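Local coordinates for protein glucokinase (Enterococcus faecalis, PDB 2QM1) that probably phosphorylates glucose with ATP as a ROK-family glucokinase of the actin-like ATPase clan, and carries bound magnesium and zinc ions, at residues B[83-87]-B[97-101]; B[120-125]-B[310-315]; B[136-142]-B[263-269]. All blocks are in the same frame, centred on the assembly; numbering follows the deposited sequence.

In the fold
Along the chain contact 1 closes first, a local antiparallel bridge between strand 85-87 and the loop leading into helix 100-108; helix 117-128 then opens contact 2, whose partner 310-315 comes only near the C-terminus, and contact 3 is completed in between. Contacts 2 and 3 adjoin, centres 12 Å apart, because F139 of strand 137-142 packs against A121, A122 and E125. Contact 1 lies 19 Å from contact 2 and 26 Å from contact 3, centre to centre. It borders the first five-stranded sheet, contact 3 belongs to the second, and contact 2 crosses helices between them, as in other actin-like ATPases. Beside contacts 2 and 3, N116, N119 and G148 form the magnesium site, the ion about 8 Å from V120's side chain.

Contact 1. Residues B[83-87]-B[97-101]; sequences KGTVV and VQPVK
V86 and Q98 pair through both of their backbone polar groups, an antiparallel bridge that closes this short pairing. V86 N donates to Q98 O at 3.0 Å, within the carbonyl plane, and Q98 N returns a nearly straight bond to V86 O (171° at the hydrogen). Q98 O also takes a CA-H...O contact from T85 CA at 3.2 Å.

On the buried side, V86 and V100 meet methyl to methyl, CG2 on CG2 at 3.7 Å. Both valines hold CG1 anti to the backbone N, which leaves CG2 as the branch that reaches across. L114 of strand 112-116 and W94 touch both side chains, and V86 also reaches T75 while V100 reaches M73, so this part belongs to the hydrophobic core next to strands 68-75 and 112-116. The pairing adds a further bridge beside the two-stranded ribbon 78-80/85-87, whose turn contains a G1 beta bulge with G84 and T85 both facing D80. G84 sits there with positive phi (64°), and its carbonyl O receives K101 N at 3.0 Å, tying the bulge to the first turn of helix 100-108, just after the N-cap residue P99.

K101 CB comes within 3.3 Å of the same G84 O, and the extended chain passes G84 CA before its end leads away.

Toward solvent the contact is sparser, though it keeps one tight spot. V97, exposed like V87, straddles T85 and V87 with its two methyls: CG1 presses on T85 CG2 at 3.4 Å, closer than usual for two carbons, whereas CG2 only brushes V87 CG2 at 3.9 Å. Q98 bends at chi2 (-60°) and turns its amide back along its own loop, where NE2 bonds to T96 O.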
loop_
_atom_site.group_PDB
_atom_site.type_symbol
_atom_site.label_atom_id
_atom_site.label_comp_id
_atom_site.label_asym_id
_atom_site.label_seq_id
_atom_site.Cartn_x
_atom_site.Cartn_y
_atom_site.Cartn_z
ATOM N N LYS B 83 -10.128 13.676 14.272
ATOM C CA LYS B 83 -9.887 14.314 15.575
ATOM C C LYS B 83 -9.094 15.632 15.531
ATOM O O LYS B 83 -9.250 16.449 16.433
ATOM C CB LYS B 83 -9.196 13.316 16.540
ATOM C CG LYS B 83 -10.055 12.832 17.694
ATOM C CD LYS B 83 -11.465 12.469 17.233
ATOM C CE LYS B 83 -11.745 10.983 17.343
ATOM N NZ LYS B 83 -12.507 10.756 18.575
ATOM N N GLY B 84 -8.240 15.814 14.505
ATOM C CA GLY B 84 -7.270 16.929 14.471
ATOM C C GLY B 84 -6.219 16.860 15.584
ATOM O O GLY B 84 -5.840 17.856 16.203
ATOM N N THR B 85 -5.739 15.650 15.809
ATOM C CA THR B 85 -5.063 15.272 17.029
ATOM C C THR B 85 -3.708 14.663 16.553
ATOM O O THR B 85 -3.655 14.085 15.468
ATOM C CB THR B 85 -6.035 14.265 17.692
ATOM O OG1 THR B 85 -6.654 14.826 18.881
ATOM C CG2 THR B 85 -5.425 13.004 17.941
ATOM N N VAL B 86 -2.642 14.843 17.323
ATOM C CA VAL B 86 -1.315 14.322 16.977
ATOM C C VAL B 86 -0.789 13.412 18.104
ATOM O O VAL B 86 -0.678 13.849 19.275
ATOM C CB VAL B 86 -0.265 15.492 16.772
ATOM C CG1 VAL B 86 1.089 14.923 16.287
ATOM C CG2 VAL B 86 -0.793 16.549 15.819
ATOM N N VAL B 87 -0.482 12.163 17.752
ATOM C CA VAL B 87 0.122 11.213 18.680
ATOM C C VAL B 87 1.516 10.752 18.149
ATOM O O VAL B 87 1.700 10.607 16.955
ATOM C CB VAL B 87 -0.869 10.025 18.958
ATOM C CG1 VAL B 87 -0.773 8.917 17.898
ATOM C CG2 VAL B 87 -0.730 9.485 20.350
ATOM N N VAL B 97 -1.418 12.976 23.764
ATOM C CA VAL B 97 -2.152 13.381 22.536
ATOM C C VAL B 97 -2.385 14.919 22.523
ATOM O O VAL B 97 -2.908 15.483 23.500
ATOM C CB VAL B 97 -3.535 12.683 22.437
ATOM C CG1 VAL B 97 -4.180 12.943 21.116
ATOM C CG2 VAL B 97 -3.433 11.177 22.662
ATOM N N GLN B 98 -2.014 15.580 21.430
ATOM C CA GLN B 98 -2.146 17.023 21.318
ATOM C C GLN B 98 -3.353 17.436 20.446
ATOM O O GLN B 98 -3.477 16.980 19.288
ATOM C CB GLN B 98 -0.853 17.645 20.785
ATOM C CG GLN B 98 0.400 17.401 21.678
ATOM C CD GLN B 98 0.241 17.961 23.079
ATOM O OE1 GLN B 98 0.128 19.187 23.283
ATOM N NE2 GLN B 98 0.255 17.063 24.065
ATOM N N PRO B 99 -4.246 18.271 21.010
ATOM C CA PRO B 99 -5.452 18.771 20.330
ATOM C C PRO B 99 -5.093 19.974 19.450
ATOM O O PRO B 99 -5.680 21.043 19.599
ATOM C CB PRO B 99 -6.351 19.214 21.497
ATOM C CG PRO B 99 -5.399 19.652 22.550
ATOM C CD PRO B 99 -4.147 18.780 22.397
ATOM N N VAL B 100 -4.166 19.766 18.512
ATOM C CA VAL B 100 -3.565 20.854 17.773
ATOM C C VAL B 100 -4.599 21.601 16.958
ATOM O O VAL B 100 -4.595 22.809 16.917
ATOM C CB VAL B 100 -2.465 20.329 16.797
ATOM C CG1 VAL B 100 -1.998 21.429 15.864
ATOM C CG2 VAL B 100 -1.241 19.767 17.568
ATOM N N LYS B 101 -5.492 20.866 16.314
ATOM C CA LYS B 101 -6.475 21.495 15.470
ATOM C C LYS B 101 -7.324 22.407 16.341
ATOM O O LYS B 101 -7.538 23.588 16.021
ATOM C CB LYS B 101 -7.364 20.441 14.781
ATOM C CG LYS B 101 -8.577 21.098 14.045
ATOM C CD LYS B 101 -9.398 20.083 13.208
ATOM C CE LYS B 101 -10.663 20.758 12.684
ATOM N NZ LYS B 101 -11.544 19.767 12.005
#

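Contact 2. Residues B[120-125]-B[310-315]; sequences VAALGE and AGVIGA
Backbone meets backbone where G124 and G314 face each other, their CA atoms 3.5 Å apart. G314 CA also sends a CA-H...O contact to V120 O at 3.1 Å, almost straight at 170°; that same oxygen accepts G124 N within its own helix. No conventional hydrogen bond joins the two segments.

The axes approach to 6.5 Å and run nearly perpendicular, at 87°. This is a glycine- and alanine-lined helix crossing, in which helices 117-128 and 310-318 come so near because G124 and G314 are both glycine and their backbones meet directly.

Van der Waals contacts surround that point. Methyls touch carbonyl oxygens twice: A310 CB rests against A121 O at 3.6 Å, and L123 CD1 lies near G314 O. Purely apolar is the pair formed where V120 reaches A315, one helical turn beyond G311, with CG1 at 3.8 Å from A315 CB. Carbon also meets carbon where A310 CB packs on E125 CG and I313 CG2 lies against G124 CA.

Polar groups come in through E125, whose aliphatic part does the packing. Bent at chi2 (-82°), it delivers its carboxylate to backbone amides outside the crossing: OE1 to E305 N and A130 N, OE2 to L306 N.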
loop_
_atom_site.group_PDB
_atom_site.type_symbol
_atom_site.label_atom_id
_atom_site.label_comp_id
_atom_site.label_asym_id
_atom_site.label_seq_id
_atom_site.Cartn_x
_atom_site.Cartn_y
_atom_site.Cartn_z
ATOM N N VAL B 120 2.126 15.297 3.879
ATOM C CA VAL B 120 1.886 16.640 3.357
ATOM C C VAL B 120 2.949 16.970 2.276
ATOM O O VAL B 120 2.640 17.468 1.213
ATOM C CB VAL B 120 1.831 17.543 4.621
ATOM C CG1 VAL B 120 2.718 18.662 4.587
ATOM C CG2 VAL B 120 0.415 17.831 5.052
ATOM N N ALA B 121 4.193 16.626 2.533
ATOM C CA ALA B 121 5.233 16.719 1.512
ATOM C C ALA B 121 4.889 15.925 0.236
ATOM O O ALA B 121 5.044 16.417 -0.873
ATOM C CB ALA B 121 6.598 16.296 2.097
ATOM N N ALA B 122 4.358 14.720 0.422
ATOM C CA ALA B 122 3.814 13.917 -0.640
ATOM C C ALA B 122 2.752 14.665 -1.429
ATOM O O ALA B 122 2.757 14.620 -2.656
ATOM C CB ALA B 122 3.230 12.569 -0.051
ATOM N N LEU B 123 1.824 15.334 -0.738
ATOM C CA LEU B 123 0.786 16.092 -1.413
ATOM C C LEU B 123 1.409 17.231 -2.220
ATOM O O LEU B 123 0.899 17.621 -3.266
ATOM C CB LEU B 123 -0.169 16.749 -0.387
ATOM C CG LEU B 123 -1.114 15.879 0.439
ATOM C CD1 LEU B 123 -1.877 16.668 1.541
ATOM C CD2 LEU B 123 -2.083 15.156 -0.461
ATOM N N GLY B 124 2.455 17.842 -1.654
ATOM C CA GLY B 124 3.152 18.964 -2.314
ATOM C C GLY B 124 3.815 18.479 -3.604
ATOM O O GLY B 124 3.741 19.147 -4.661
ATOM N N GLU B 125 4.506 17.344 -3.530
ATOM C CA GLU B 125 5.159 16.837 -4.766
ATOM C C GLU B 125 4.122 16.352 -5.786
ATOM O O GLU B 125 4.229 16.600 -6.972
ATOM C CB GLU B 125 6.239 15.775 -4.455
ATOM C CG GLU B 125 7.441 16.405 -3.759
ATOM C CD GLU B 125 8.425 17.069 -4.734
ATOM O OE1 GLU B 125 8.264 16.912 -5.988
ATOM O OE2 GLU B 125 9.369 17.706 -4.236
ATOM N N ALA B 310 8.328 21.426 -0.544
ATOM C CA ALA B 310 7.152 20.521 -0.685
ATOM C C ALA B 310 6.276 20.511 0.537
ATOM O O ALA B 310 5.057 20.392 0.417
ATOM C CB ALA B 310 7.532 19.066 -1.057
ATOM N N GLY B 311 6.876 20.615 1.717
ATOM C CA GLY B 311 6.103 20.557 2.969
ATOM C C GLY B 311 5.031 21.621 3.113
ATOM O O GLY B 311 3.862 21.317 3.392
ATOM N N VAL B 312 5.457 22.863 2.924
ATOM C CA VAL B 312 4.639 24.058 3.037
ATOM C C VAL B 312 3.564 24.134 1.911
ATOM O O VAL B 312 2.391 24.476 2.152
ATOM C CB VAL B 312 5.672 25.254 3.202
ATOM C CG1 VAL B 312 6.157 25.942 1.878
ATOM C CG2 VAL B 312 5.435 26.074 4.354
ATOM N N ILE B 313 3.964 23.695 0.723
ATOM C CA ILE B 313 3.110 23.533 -0.449
ATOM C C ILE B 313 2.025 22.452 -0.241
ATOM O O ILE B 313 0.832 22.714 -0.427
ATOM C CB ILE B 313 3.983 23.291 -1.743
ATOM C CG1 ILE B 313 4.755 24.575 -2.130
ATOM C CG2 ILE B 313 3.109 22.841 -2.912
ATOM C CD1 ILE B 313 5.799 24.406 -3.281
ATOM N N GLY B 314 2.434 21.260 0.171
ATOM C CA GLY B 314 1.479 20.202 0.476
ATOM C C GLY B 314 0.560 20.556 1.619
ATOM O O GLY B 314 -0.635 20.258 1.554
ATOM N N ALA B 315 1.134 21.154 2.689
ATOM C CA ALA B 315 0.349 21.559 3.859
ATOM C C ALA B 315 -0.720 22.541 3.458
ATOM O O ALA B 315 -1.889 22.376 3.790
ATOM C CB ALA B 315 1.212 22.158 4.908
#

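Contact 3. Residues B[136-142]-B[263-269]; sequences DVIFITL and PDSVVIG
The second five-stranded mixed sheet of this actin-like fold has at its middle a parallel pair, strands 137-142 and 265-269, directed 21° apart. Strand 146-152 flanks the first and strand 300-303 the second. The ladder is regular from I138 onward: I138 N bonds S265 O, V267 N bonds I138 O at 2.6 Å, I140 N bonds V267 O, G269 N bonds I140 O, and L142 N closes on G269 O at 2.9 Å. Before the strand, D264 N donates to D136 O from 32° off the carbonyl plane.

One face carries I138, I140, V266 and I268; I138 and V266 pack on helix 237-261, I140 on V167 and V146. I140 and I268 run side by side, CG2 to CG1 at 3.9 Å, and I138 CD1 lies against P263 CG at 3.6 Å.

V137, F139 and V267 line the opposite face, where helix 117-128 packs on the phenyl ring. F139 has CG anti to its backbone N (chi1 -177°), which swings the ring obliquely across the neighbouring strand; CD1 reaches V267 O at 3.4 Å, and CE1 lies against G269, 3.8 Å from its CA.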
loop_
_atom_site.group_PDB
_atom_site.type_symbol
_atom_site.label_atom_id
_atom_site.label_comp_id
_atom_site.label_asym_id
_atom_site.label_seq_id
_atom_site.Cartn_x
_atom_site.Cartn_y
_atom_site.Cartn_z
ATOM N N ASP B 136 -2.130 8.109 -8.245
ATOM C CA ASP B 136 -1.354 7.119 -7.540
ATOM C C ASP B 136 0.112 7.524 -7.534
ATOM O O ASP B 136 0.811 7.370 -8.536
ATOM C CB ASP B 136 -1.592 5.703 -8.133
ATOM C CG ASP B 136 -3.078 5.324 -8.134
ATOM O OD1 ASP B 136 -3.598 4.845 -7.102
ATOM O OD2 ASP B 136 -3.748 5.549 -9.161
ATOM N N VAL B 137 0.558 8.047 -6.390
ATOM C CA VAL B 137 1.954 8.543 -6.214
ATOM C C VAL B 137 2.461 8.162 -4.826
ATOM O O VAL B 137 1.769 8.389 -3.817
ATOM C CB VAL B 137 2.090 10.089 -6.364
ATOM C CG1 VAL B 137 3.568 10.532 -6.239
ATOM C CG2 VAL B 137 1.567 10.557 -7.694
ATOM N N ILE B 138 3.658 7.593 -4.774
ATOM C CA ILE B 138 4.327 7.358 -3.481
ATOM C C ILE B 138 5.514 8.306 -3.303
ATOM O O ILE B 138 6.369 8.438 -4.198
ATOM C CB ILE B 138 4.735 5.905 -3.326
ATOM C CG1 ILE B 138 3.467 5.023 -3.396
ATOM C CG2 ILE B 138 5.444 5.673 -2.030
ATOM C CD1 ILE B 138 3.735 3.477 -3.544
ATOM N N PHE B 139 5.503 9.034 -2.189
ATOM C CA PHE B 139 6.631 9.885 -1.788
ATOM C C PHE B 139 7.449 9.192 -0.694
ATOM O O PHE B 139 6.898 8.740 0.315
ATOM C CB PHE B 139 6.157 11.271 -1.311
ATOM C CG PHE B 139 7.279 12.214 -0.963
ATOM C CD1 PHE B 139 8.210 12.604 -1.932
ATOM C CD2 PHE B 139 7.402 12.722 0.314
ATOM C CE1 PHE B 139 9.249 13.449 -1.634
ATOM C CE2 PHE B 139 8.460 13.602 0.633
ATOM C CZ PHE B 139 9.388 13.951 -0.354
ATOM N N ILE B 140 8.762 9.102 -0.926
ATOM C CA ILE B 140 9.723 8.669 0.081
ATOM C C ILE B 140 10.812 9.751 0.336
ATOM O O ILE B 140 11.516 10.184 -0.590
ATOM C CB ILE B 140 10.369 7.304 -0.283
ATOM C CG1 ILE B 140 11.565 7.018 0.603
ATOM C CG2 ILE B 140 10.879 7.298 -1.709
ATOM C CD1 ILE B 140 11.244 6.869 2.029
ATOM N N THR B 141 10.940 10.176 1.589
ATOM C CA THR B 141 11.924 11.202 1.944
ATOM C C THR B 141 13.062 10.641 2.790
ATOM O O THR B 141 12.844 10.029 3.830
ATOM C CB THR B 141 11.269 12.434 2.586
ATOM O OG1 THR B 141 12.270 13.418 2.925
ATOM C CG2 THR B 141 10.462 12.042 3.799
ATOM N N LEU B 142 14.279 10.844 2.317
ATOM C CA LEU B 142 15.442 10.360 3.008
ATOM C C LEU B 142 16.154 11.578 3.572
ATOM O O LEU B 142 16.606 12.418 2.818
ATOM C CB LEU B 142 16.384 9.658 2.014
ATOM C CG LEU B 142 15.769 8.622 1.065
ATOM C CD1 LEU B 142 16.830 8.161 0.073
ATOM C CD2 LEU B 142 15.247 7.425 1.873
ATOM N N PRO B 263 2.020 2.452 -8.255
ATOM C CA PRO B 263 1.715 3.892 -8.408
ATOM C C PRO B 263 2.239 4.409 -9.729
ATOM O O PRO B 263 3.035 3.764 -10.367
ATOM C CB PRO B 263 2.502 4.530 -7.243
ATOM C CG PRO B 263 3.729 3.639 -7.166
ATOM C CD PRO B 263 3.170 2.226 -7.361
ATOM N N ASP B 264 1.793 5.565 -10.181
ATOM C CA ASP B 264 2.340 6.069 -11.458
ATOM C C ASP B 264 3.832 6.348 -11.249
ATOM O O ASP B 264 4.680 6.090 -12.117
ATOM C CB ASP B 264 1.614 7.308 -11.930
ATOM C CG ASP B 264 2.268 7.933 -13.161
ATOM O OD1 ASP B 264 2.646 9.122 -13.081
ATOM O OD2 ASP B 264 2.418 7.233 -14.188
ATOM N N SER B 265 4.146 6.836 -10.056
ATOM C CA SER B 265 5.538 7.046 -9.689
ATOM C C SER B 265 5.811 6.897 -8.175
ATOM O O SER B 265 4.917 7.075 -7.346
ATOM C CB SER B 265 6.005 8.432 -10.176
ATOM O OG SER B 265 5.423 9.475 -9.421
ATOM N N VAL B 266 7.045 6.518 -7.886
ATOM C CA VAL B 266 7.695 6.659 -6.564
ATOM C C VAL B 266 8.651 7.851 -6.654
ATOM O O VAL B 266 9.585 7.861 -7.464
ATOM C CB VAL B 266 8.423 5.344 -6.195
ATOM C CG1 VAL B 266 9.252 5.436 -4.870
ATOM C CG2 VAL B 266 7.374 4.181 -6.137
ATOM N N VAL B 267 8.377 8.879 -5.860
ATOM C CA VAL B 267 9.204 10.103 -5.846
ATOM C C VAL B 267 10.160 10.082 -4.650
ATOM O O VAL B 267 9.712 9.961 -3.514
ATOM C CB VAL B 267 8.314 11.376 -5.808
ATOM C CG1 VAL B 267 9.174 12.663 -5.815
ATOM C CG2 VAL B 267 7.316 11.352 -6.984
ATOM N N ILE B 268 11.466 10.183 -4.912
ATOM C CA ILE B 268 12.466 10.243 -3.852
ATOM C C ILE B 268 12.886 11.685 -3.504
ATOM O O ILE B 268 13.385 12.427 -4.342
ATOM C CB ILE B 268 13.730 9.420 -4.196
ATOM C CG1 ILE B 268 13.407 7.968 -4.616
ATOM C CG2 ILE B 268 14.721 9.425 -3.014
ATOM C CD1 ILE B 268 14.441 7.442 -5.649
ATOM N N GLY B 269 12.709 12.076 -2.242
ATOM C CA GLY B 269 13.001 13.450 -1.836
ATOM C C GLY B 269 13.875 13.436 -0.589
ATOM O O GLY B 269 14.303 12.380 -0.157
#